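Local coordinates for protein tRNA threonylcarbamoyladenosine dehydratase (Escherichia coli, PDB 4D79) that catalyses the ATP-dependent dehydration of threonylcarbamoyladenosine at position 37 of tRNAs to its cyclic form and can accept sulfur from a cysteine desulfurase in vitro, at residues B[130-144]-B[177-191]. Sequence-based numbering, arbitrary orientation.
With ATP (adenosine-5'-triphosphate), chain K.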
loop_
_atom_site.group_PDB
_atom_site.type_symbol
_atom_site.label_atom_id
_atom_site.label_comp_id
_atom_site.label_asym_id
_atom_site.label_seq_id
_atom_site.Cartn_x
_atom_site.Cartn_y
_atom_site.Cartn_z
ATOM N N ASP B 130 -9.468 -7.675 13.497
ATOM C CA ASP B 130 -8.496 -7.314 14.520
ATOM C C ASP B 130 -8.809 -7.927 15.884
ATOM O O ASP B 130 -7.975 -7.827 16.784
ATOM C CB ASP B 130 -8.377 -5.778 14.622
ATOM C CG ASP B 130 -9.626 -5.123 15.181
ATOM O OD1 ASP B 130 -10.725 -5.697 15.042
ATOM O OD2 ASP B 130 -9.506 -4.012 15.741
ATOM N N SER B 131 -10.002 -8.496 16.066
ATOM C CA SER B 131 -10.462 -9.053 17.334
ATOM C C SER B 131 -10.434 -10.580 17.307
ATOM O O SER B 131 -10.925 -11.202 16.363
ATOM C CB SER B 131 -11.879 -8.555 17.638
ATOM O OG SER B 131 -12.585 -9.458 18.465
ATOM N N VAL B 132 -9.924 -11.191 18.380
ATOM C CA VAL B 132 -9.517 -12.593 18.297
ATOM C C VAL B 132 -10.723 -13.524 18.203
ATOM O O VAL B 132 -10.661 -14.550 17.516
ATOM C CB VAL B 132 -8.612 -12.962 19.479
ATOM C CG1 VAL B 132 -8.202 -14.420 19.395
ATOM C CG2 VAL B 132 -7.386 -12.079 19.481
ATOM N N ARG B 133 -11.809 -13.218 18.932
ATOM C CA ARG B 133 -12.960 -14.116 19.026
ATOM C C ARG B 133 -13.558 -14.413 17.653
ATOM O O ARG B 133 -13.615 -15.586 17.247
ATOM C CB ARG B 133 -14.021 -13.481 19.937
ATOM C CG ARG B 133 -13.680 -13.256 21.408
ATOM C CD ARG B 133 -14.861 -12.554 22.109
ATOM N NE ARG B 133 -14.606 -12.197 23.508
ATOM C CZ ARG B 133 -14.016 -11.069 23.909
ATOM N NH1 ARG B 133 -13.621 -10.158 23.028
ATOM N NH2 ARG B 133 -13.832 -10.838 25.204
ATOM N N PRO B 134 -14.034 -13.423 16.904
ATOM C CA PRO B 134 -14.550 -13.698 15.555
ATOM C C PRO B 134 -13.476 -14.164 14.574
ATOM O O PRO B 134 -13.779 -14.918 13.641
ATOM C CB PRO B 134 -15.133 -12.343 15.148
ATOM C CG PRO B 134 -14.304 -11.334 15.949
ATOM C CD PRO B 134 -14.063 -11.986 17.234
ATOM N N LYS B 135 -12.240 -13.699 14.737
ATOM C CA LYS B 135 -11.148 -14.129 13.873
ATOM C C LYS B 135 -10.967 -15.636 13.951
ATOM O O LYS B 135 -10.858 -16.311 12.922
ATOM C CB LYS B 135 -9.862 -13.405 14.282
ATOM C CG LYS B 135 -8.761 -13.419 13.256
ATOM C CD LYS B 135 -7.661 -12.450 13.691
ATOM C CE LYS B 135 -6.564 -12.339 12.656
ATOM N NZ LYS B 135 -6.970 -11.561 11.451
ATOM N N ALA B 136 -10.919 -16.175 15.171
ATOM C CA ALA B 136 -10.794 -17.614 15.361
ATOM C C ALA B 136 -11.968 -18.360 14.727
ATOM O O ALA B 136 -11.766 -19.349 14.025
ATOM C CB ALA B 136 -10.693 -17.927 16.851
ATOM N N ALA B 137 -13.186 -17.857 14.909
ATOM C CA ALA B 137 -14.363 -18.502 14.341
ATOM C C ALA B 137 -14.307 -18.511 12.809
ATOM O O ALA B 137 -14.655 -19.515 12.171
ATOM C CB ALA B 137 -15.615 -17.781 14.828
ATOM N N LEU B 138 -13.867 -17.403 12.200
ATOM C CA LEU B 138 -13.757 -17.369 10.749
ATOM C C LEU B 138 -12.695 -18.353 10.274
ATOM O O LEU B 138 -12.925 -19.139 9.349
ATOM C CB LEU B 138 -13.429 -15.943 10.262
ATOM C CG LEU B 138 -13.264 -15.747 8.747
ATOM C CD1 LEU B 138 -14.588 -16.042 8.064
ATOM C CD2 LEU B 138 -12.794 -14.337 8.421
ATOM N N ILE B 139 -11.524 -18.336 10.914
ATOM C CA ILE B 139 -10.417 -19.182 10.469
ATOM C C ILE B 139 -10.764 -20.652 10.609
ATOM O O ILE B 139 -10.507 -21.448 9.697
ATOM C CB ILE B 139 -9.134 -18.821 11.235
ATOM C CG1 ILE B 139 -8.641 -17.456 10.748
ATOM C CG2 ILE B 139 -8.023 -19.889 11.060
ATOM C CD1 ILE B 139 -7.610 -16.905 11.627
ATOM N N ALA B 140 -11.324 -21.041 11.764
ATOM C CA ALA B 140 -11.677 -22.436 11.995
ATOM C C ALA B 140 -12.683 -22.922 10.955
ATOM O O ALA B 140 -12.516 -24.000 10.377
ATOM C CB ALA B 140 -12.199 -22.601 13.423
ATOM N N TYR B 141 -13.682 -22.097 10.639
ATOM C CA TYR B 141 -14.679 -22.471 9.647
ATOM C C TYR B 141 -14.073 -22.615 8.253
ATOM O O TYR B 141 -14.327 -23.612 7.558
ATOM C CB TYR B 141 -15.823 -21.459 9.633
ATOM C CG TYR B 141 -16.946 -21.947 8.747
ATOM C CD1 TYR B 141 -17.933 -22.808 9.251
ATOM C CD2 TYR B 141 -16.970 -21.631 7.414
ATOM C CE1 TYR B 141 -18.952 -23.301 8.428
ATOM C CE2 TYR B 141 -17.975 -22.099 6.577
ATOM C CZ TYR B 141 -18.950 -22.954 7.099
ATOM O OH TYR B 141 -19.922 -23.401 6.267
ATOM N N CYS B 142 -13.283 -21.620 7.792
ATOM C CA CYS B 142 -12.728 -21.732 6.455
ATOM C C CYS B 142 -11.742 -22.879 6.370
ATOM O O CYS B 142 -11.724 -23.601 5.372
ATOM C CB CYS B 142 -12.032 -20.418 6.036
ATOM S SG CYS B 142 -13.252 -19.133 5.810
ATOM N N ARG B 143 -10.933 -23.070 7.420
ATOM C CA ARG B 143 -9.986 -24.181 7.437
ATOM C C ARG B 143 -10.701 -25.539 7.324
ATOM O O ARG B 143 -10.336 -26.353 6.473
ATOM C CB ARG B 143 -9.155 -24.115 8.711
ATOM C CG ARG B 143 -8.066 -25.179 8.833
ATOM C CD ARG B 143 -7.472 -25.068 10.239
ATOM N NE ARG B 143 -6.427 -26.044 10.547
ATOM C CZ ARG B 143 -6.601 -27.203 11.162
ATOM N NH1 ARG B 143 -7.814 -27.601 11.548
ATOM N NH2 ARG B 143 -5.541 -27.969 11.385
ATOM N N ARG B 144 -11.753 -25.761 8.140
ATOM C CA ARG B 144 -12.517 -27.023 8.151
ATOM C C ARG B 144 -13.156 -27.296 6.805
ATOM O O ARG B 144 -13.284 -28.455 6.387
ATOM C CB ARG B 144 -13.639 -26.989 9.204
ATOM C CG ARG B 144 -13.243 -27.102 10.596
ATOM C CD ARG B 144 -14.417 -26.755 11.526
ATOM N NE ARG B 144 -13.998 -26.868 12.932
ATOM C CZ ARG B 144 -14.801 -26.706 13.976
ATOM N NH1 ARG B 144 -16.087 -26.427 13.801
ATOM N NH2 ARG B 144 -14.310 -26.828 15.201
ATOM N N LEU B 177 -1.255 -10.696 18.296
ATOM C CA LEU B 177 -2.573 -11.084 17.804
ATOM C C LEU B 177 -2.538 -12.504 17.265
ATOM O O LEU B 177 -3.394 -13.328 17.587
ATOM C CB LEU B 177 -3.053 -10.111 16.729
ATOM C CG LEU B 177 -4.399 -10.528 16.110
ATOM C CD1 LEU B 177 -5.488 -10.497 17.159
ATOM C CD2 LEU B 177 -4.757 -9.639 14.927
ATOM N N ALA B 178 -1.536 -12.824 16.453
ATOM C CA ALA B 178 -1.442 -14.188 15.951
ATOM C C ALA B 178 -1.279 -15.178 17.097
ATOM O O ALA B 178 -1.829 -16.279 17.045
ATOM C CB ALA B 178 -0.280 -14.308 14.964
ATOM N N ALA B 179 -0.522 -14.808 18.137
ATOM C CA ALA B 179 -0.328 -15.697 19.287
ATOM C C ALA B 179 -1.641 -15.977 20.009
ATOM O O ALA B 179 -1.968 -17.131 20.288
ATOM C CB ALA B 179 0.686 -15.094 20.261
ATOM N N LYS B 180 -2.418 -14.935 20.305
ATOM C CA LYS B 180 -3.709 -15.135 20.958
ATOM C C LYS B 180 -4.640 -15.975 20.098
ATOM O O LYS B 180 -5.382 -16.832 20.617
ATOM C CB LYS B 180 -4.345 -13.777 21.263
ATOM C CG LYS B 180 -3.651 -13.009 22.365
ATOM C CD LYS B 180 -4.342 -11.679 22.673
ATOM C CE LYS B 180 -3.958 -10.607 21.657
ATOM N NZ LYS B 180 -4.434 -9.243 22.036
ATOM N N LEU B 181 -4.593 -15.746 18.779
ATOM C CA LEU B 181 -5.430 -16.459 17.821
ATOM C C LEU B 181 -5.125 -17.942 17.829
ATOM O O LEU B 181 -6.040 -18.769 17.850
ATOM C CB LEU B 181 -5.220 -15.882 16.424
ATOM C CG LEU B 181 -5.934 -16.493 15.247
ATOM C CD1 LEU B 181 -7.453 -16.438 15.445
ATOM C CD2 LEU B 181 -5.473 -15.738 13.985
ATOM N N ARG B 182 -3.842 -18.301 17.836
ATOM C CA ARG B 182 -3.487 -19.710 17.971
ATOM C C ARG B 182 -4.056 -20.294 19.257
ATOM O O ARG B 182 -4.579 -21.409 19.264
ATOM C CB ARG B 182 -1.968 -19.878 17.945
ATOM C CG ARG B 182 -1.353 -19.619 16.587
ATOM C CD ARG B 182 0.093 -20.082 16.561
ATOM N NE ARG B 182 0.913 -19.334 17.502
ATOM C CZ ARG B 182 1.655 -18.277 17.190
ATOM N NH1 ARG B 182 1.713 -17.825 15.938
ATOM N NH2 ARG B 182 2.354 -17.678 18.129
ATOM N N GLU B 183 -3.989 -19.543 20.352
ATOM C CA GLU B 183 -4.485 -20.067 21.619
ATOM C C GLU B 183 -5.997 -20.264 21.588
ATOM O O GLU B 183 -6.504 -21.279 22.092
ATOM C CB GLU B 183 -4.065 -19.128 22.758
ATOM C CG GLU B 183 -2.544 -19.010 22.943
ATOM C CD GLU B 183 -1.814 -20.338 22.780
ATOM O OE1 GLU B 183 -1.916 -21.193 23.689
ATOM O OE2 GLU B 183 -1.142 -20.529 21.740
ATOM N N ARG B 184 -6.738 -19.321 20.990
ATOM C CA ARG B 184 -8.190 -19.470 20.933
ATOM C C ARG B 184 -8.598 -20.576 19.969
ATOM O O ARG B 184 -9.589 -21.286 20.205
ATOM C CB ARG B 184 -8.869 -18.161 20.531
ATOM C CG ARG B 184 -10.370 -18.190 20.760
ATOM C CD ARG B 184 -10.668 -18.175 22.259
ATOM N NE ARG B 184 -10.459 -16.866 22.870
ATOM C CZ ARG B 184 -11.417 -15.951 22.993
ATOM N NH1 ARG B 184 -12.654 -16.232 22.603
ATOM N NH2 ARG B 184 -11.159 -14.775 23.554
ATOM N N LEU B 185 -7.877 -20.718 18.862
ATOM C CA LEU B 185 -8.192 -21.799 17.938
ATOM C C LEU B 185 -8.103 -23.148 18.629
ATOM O O LEU B 185 -8.934 -24.031 18.396
ATOM C CB LEU B 185 -7.255 -21.769 16.733
ATOM C CG LEU B 185 -7.559 -20.722 15.664
ATOM C CD1 LEU B 185 -6.408 -20.570 14.671
ATOM C CD2 LEU B 185 -8.854 -21.085 14.938
ATOM N N LYS B 186 -7.103 -23.322 19.476
ATOM C CA LYS B 186 -6.930 -24.589 20.162
ATOM C C LYS B 186 -8.037 -24.802 21.192
ATOM O O LYS B 186 -8.748 -25.809 21.149
ATOM C CB LYS B 186 -5.538 -24.640 20.792
ATOM C CG LYS B 186 -5.264 -25.876 21.655
ATOM C CD LYS B 186 -3.803 -25.916 22.109
ATOM C CE LYS B 186 -3.543 -27.012 23.142
ATOM N NZ LYS B 186 -2.084 -27.182 23.438
ATOM N N SER B 187 -8.244 -23.830 22.082
ATOM C CA SER B 187 -9.155 -24.025 23.205
ATOM C C SER B 187 -10.610 -24.066 22.752
ATOM O O SER B 187 -11.397 -24.860 23.277
ATOM C CB SER B 187 -8.932 -22.934 24.257
ATOM O OG SER B 187 -9.244 -21.650 23.742
ATOM N N ASP B 188 -10.994 -23.229 21.782
ATOM C CA ASP B 188 -12.400 -23.086 21.407
ATOM C C ASP B 188 -12.827 -23.925 20.207
ATOM O O ASP B 188 -14.033 -24.097 20.006
ATOM C CB ASP B 188 -12.734 -21.622 21.086
ATOM C CG ASP B 188 -12.843 -20.770 22.323
ATOM O OD1 ASP B 188 -12.211 -21.130 23.331
ATOM O OD2 ASP B 188 -13.556 -19.745 22.291
ATOM N N PHE B 189 -11.894 -24.397 19.381
ATOM C CA PHE B 189 -12.229 -25.072 18.131
ATOM C C PHE B 189 -11.444 -26.350 17.891
ATOM O O PHE B 189 -11.624 -26.978 16.840
ATOM C CB PHE B 189 -12.016 -24.117 16.938
ATOM C CG PHE B 189 -12.915 -22.917 16.974
ATOM C CD1 PHE B 189 -14.208 -22.997 16.464
ATOM C CD2 PHE B 189 -12.494 -21.734 17.552
ATOM C CE1 PHE B 189 -15.046 -21.915 16.516
ATOM C CE2 PHE B 189 -13.335 -20.642 17.608
ATOM C CZ PHE B 189 -14.604 -20.729 17.086
ATOM N N GLY B 190 -10.571 -26.737 18.813
ATOM C CA GLY B 190 -9.796 -27.942 18.655
ATOM C C GLY B 190 -8.799 -27.894 17.532
ATOM O O GLY B 190 -8.325 -28.946 17.097
ATOM N N VAL B 191 -8.465 -26.702 17.044
ATOM C CA VAL B 191 -7.515 -26.543 15.947
ATOM C C VAL B 191 -6.112 -26.504 16.535
ATOM O O VAL B 191 -5.764 -25.573 17.268
ATOM C CB VAL B 191 -7.813 -25.276 15.133
ATOM C CG1 VAL B 191 -6.773 -25.079 14.061
ATOM C CG2 VAL B 191 -9.196 -25.352 14.512
HETATM P PG ATP K . -10.555 1.316 16.338
HETATM O O1G ATP K . -9.777 2.391 17.058
HETATM O O2G ATP K . -11.868 1.779 15.755
HETATM O O3G ATP K . -10.596 -0.004 17.071
HETATM P PB ATP K . -9.970 -0.141 13.972
HETATM O O1B ATP K . -10.365 -1.407 14.699
HETATM O O2B ATP K . -10.798 0.418 12.828
HETATM O O3B ATP K . -9.652 1.024 15.041
HETATM P PA ATP K . -8.011 -1.639 12.613
HETATM O O1A ATP K . -7.559 -2.624 13.686
HETATM O O2A ATP K . -7.004 -1.143 11.608
HETATM O O3A ATP K . -8.487 -0.327 13.398
HETATM O "O5'" ATP K . -9.333 -2.184 11.839
HETATM C "C5'" ATP K . -9.968 -3.450 12.104
HETATM C "C4'" ATP K . -11.313 -3.680 11.401
HETATM O "O4'" ATP K . -11.791 -5.058 11.518
HETATM C "C3'" ATP K . -12.421 -2.804 11.972
HETATM O "O3'" ATP K . -13.049 -2.006 10.956
HETATM C "C2'" ATP K . -13.413 -3.794 12.554
HETATM O "O2'" ATP K . -14.748 -3.314 12.506
HETATM C "C1'" ATP K . -13.230 -5.046 11.712
HETATM N N9 ATP K . -13.864 -6.230 12.375
HETATM C C8 ATP K . -13.622 -6.570 13.667
HETATM N N7 ATP K . -14.325 -7.668 14.052
HETATM C C5 ATP K . -15.045 -8.046 12.992
HETATM C C6 ATP K . -15.981 -9.149 12.747
HETATM N N6 ATP K . -16.259 -9.996 13.740
HETATM N N1 ATP K . -16.559 -9.266 11.549
HETATM C C2 ATP K . -16.294 -8.383 10.560
HETATM N N3 ATP K . -15.443 -7.344 10.713
HETATM C C4 ATP K . -14.773 -7.113 11.887
#
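F189 lays one face of its ring over the methyl of A140, a CH-pi contact with A140 CB 4.0 Å from the centroid of the F189 ring. In this Rossmann-like ThiF domain, helix 132-144 follows the parallel strand 124-127 and packs knobs-into-holes against helix 177-189, the segments crossing at -64°. The far end of the F189 ring reaches helix backbone, CZ lying 3.5 Å from CA of A137. Replacing F189 by an alanine would probably open a gap beside A136 and A137 and strip the methyl of A140 of its CH-pi partner. Further along, L181 is the knob among V132, K135, A136 and I139. It holds its CG anti to its backbone N (chi1 177°), which sets CD1 against the A136 backbone, while L181 CD2 meets I139 CD1 tip to tip at a tight 3.4 Å. K135 passes across L181 with its aliphatic chain before its ammonium turns away to hydrogen bonds with I129 O and T152 O and a salt bridge with D127. V132, at the start of helix 132-144, is the knob among L177, K180, L181 and R184, its CG2 3.4 Å from L177 CD1. D130 and P134 belong to the ATP pocket. At the opposite end V191 CG1 sits over the centre of the R143 guanidinium, whose NE is hydrogen-bonded to L199 O, and R144 NH2 donates, close to its own guanidinium plane, a 3.2 Å hydrogen bond to F189 O.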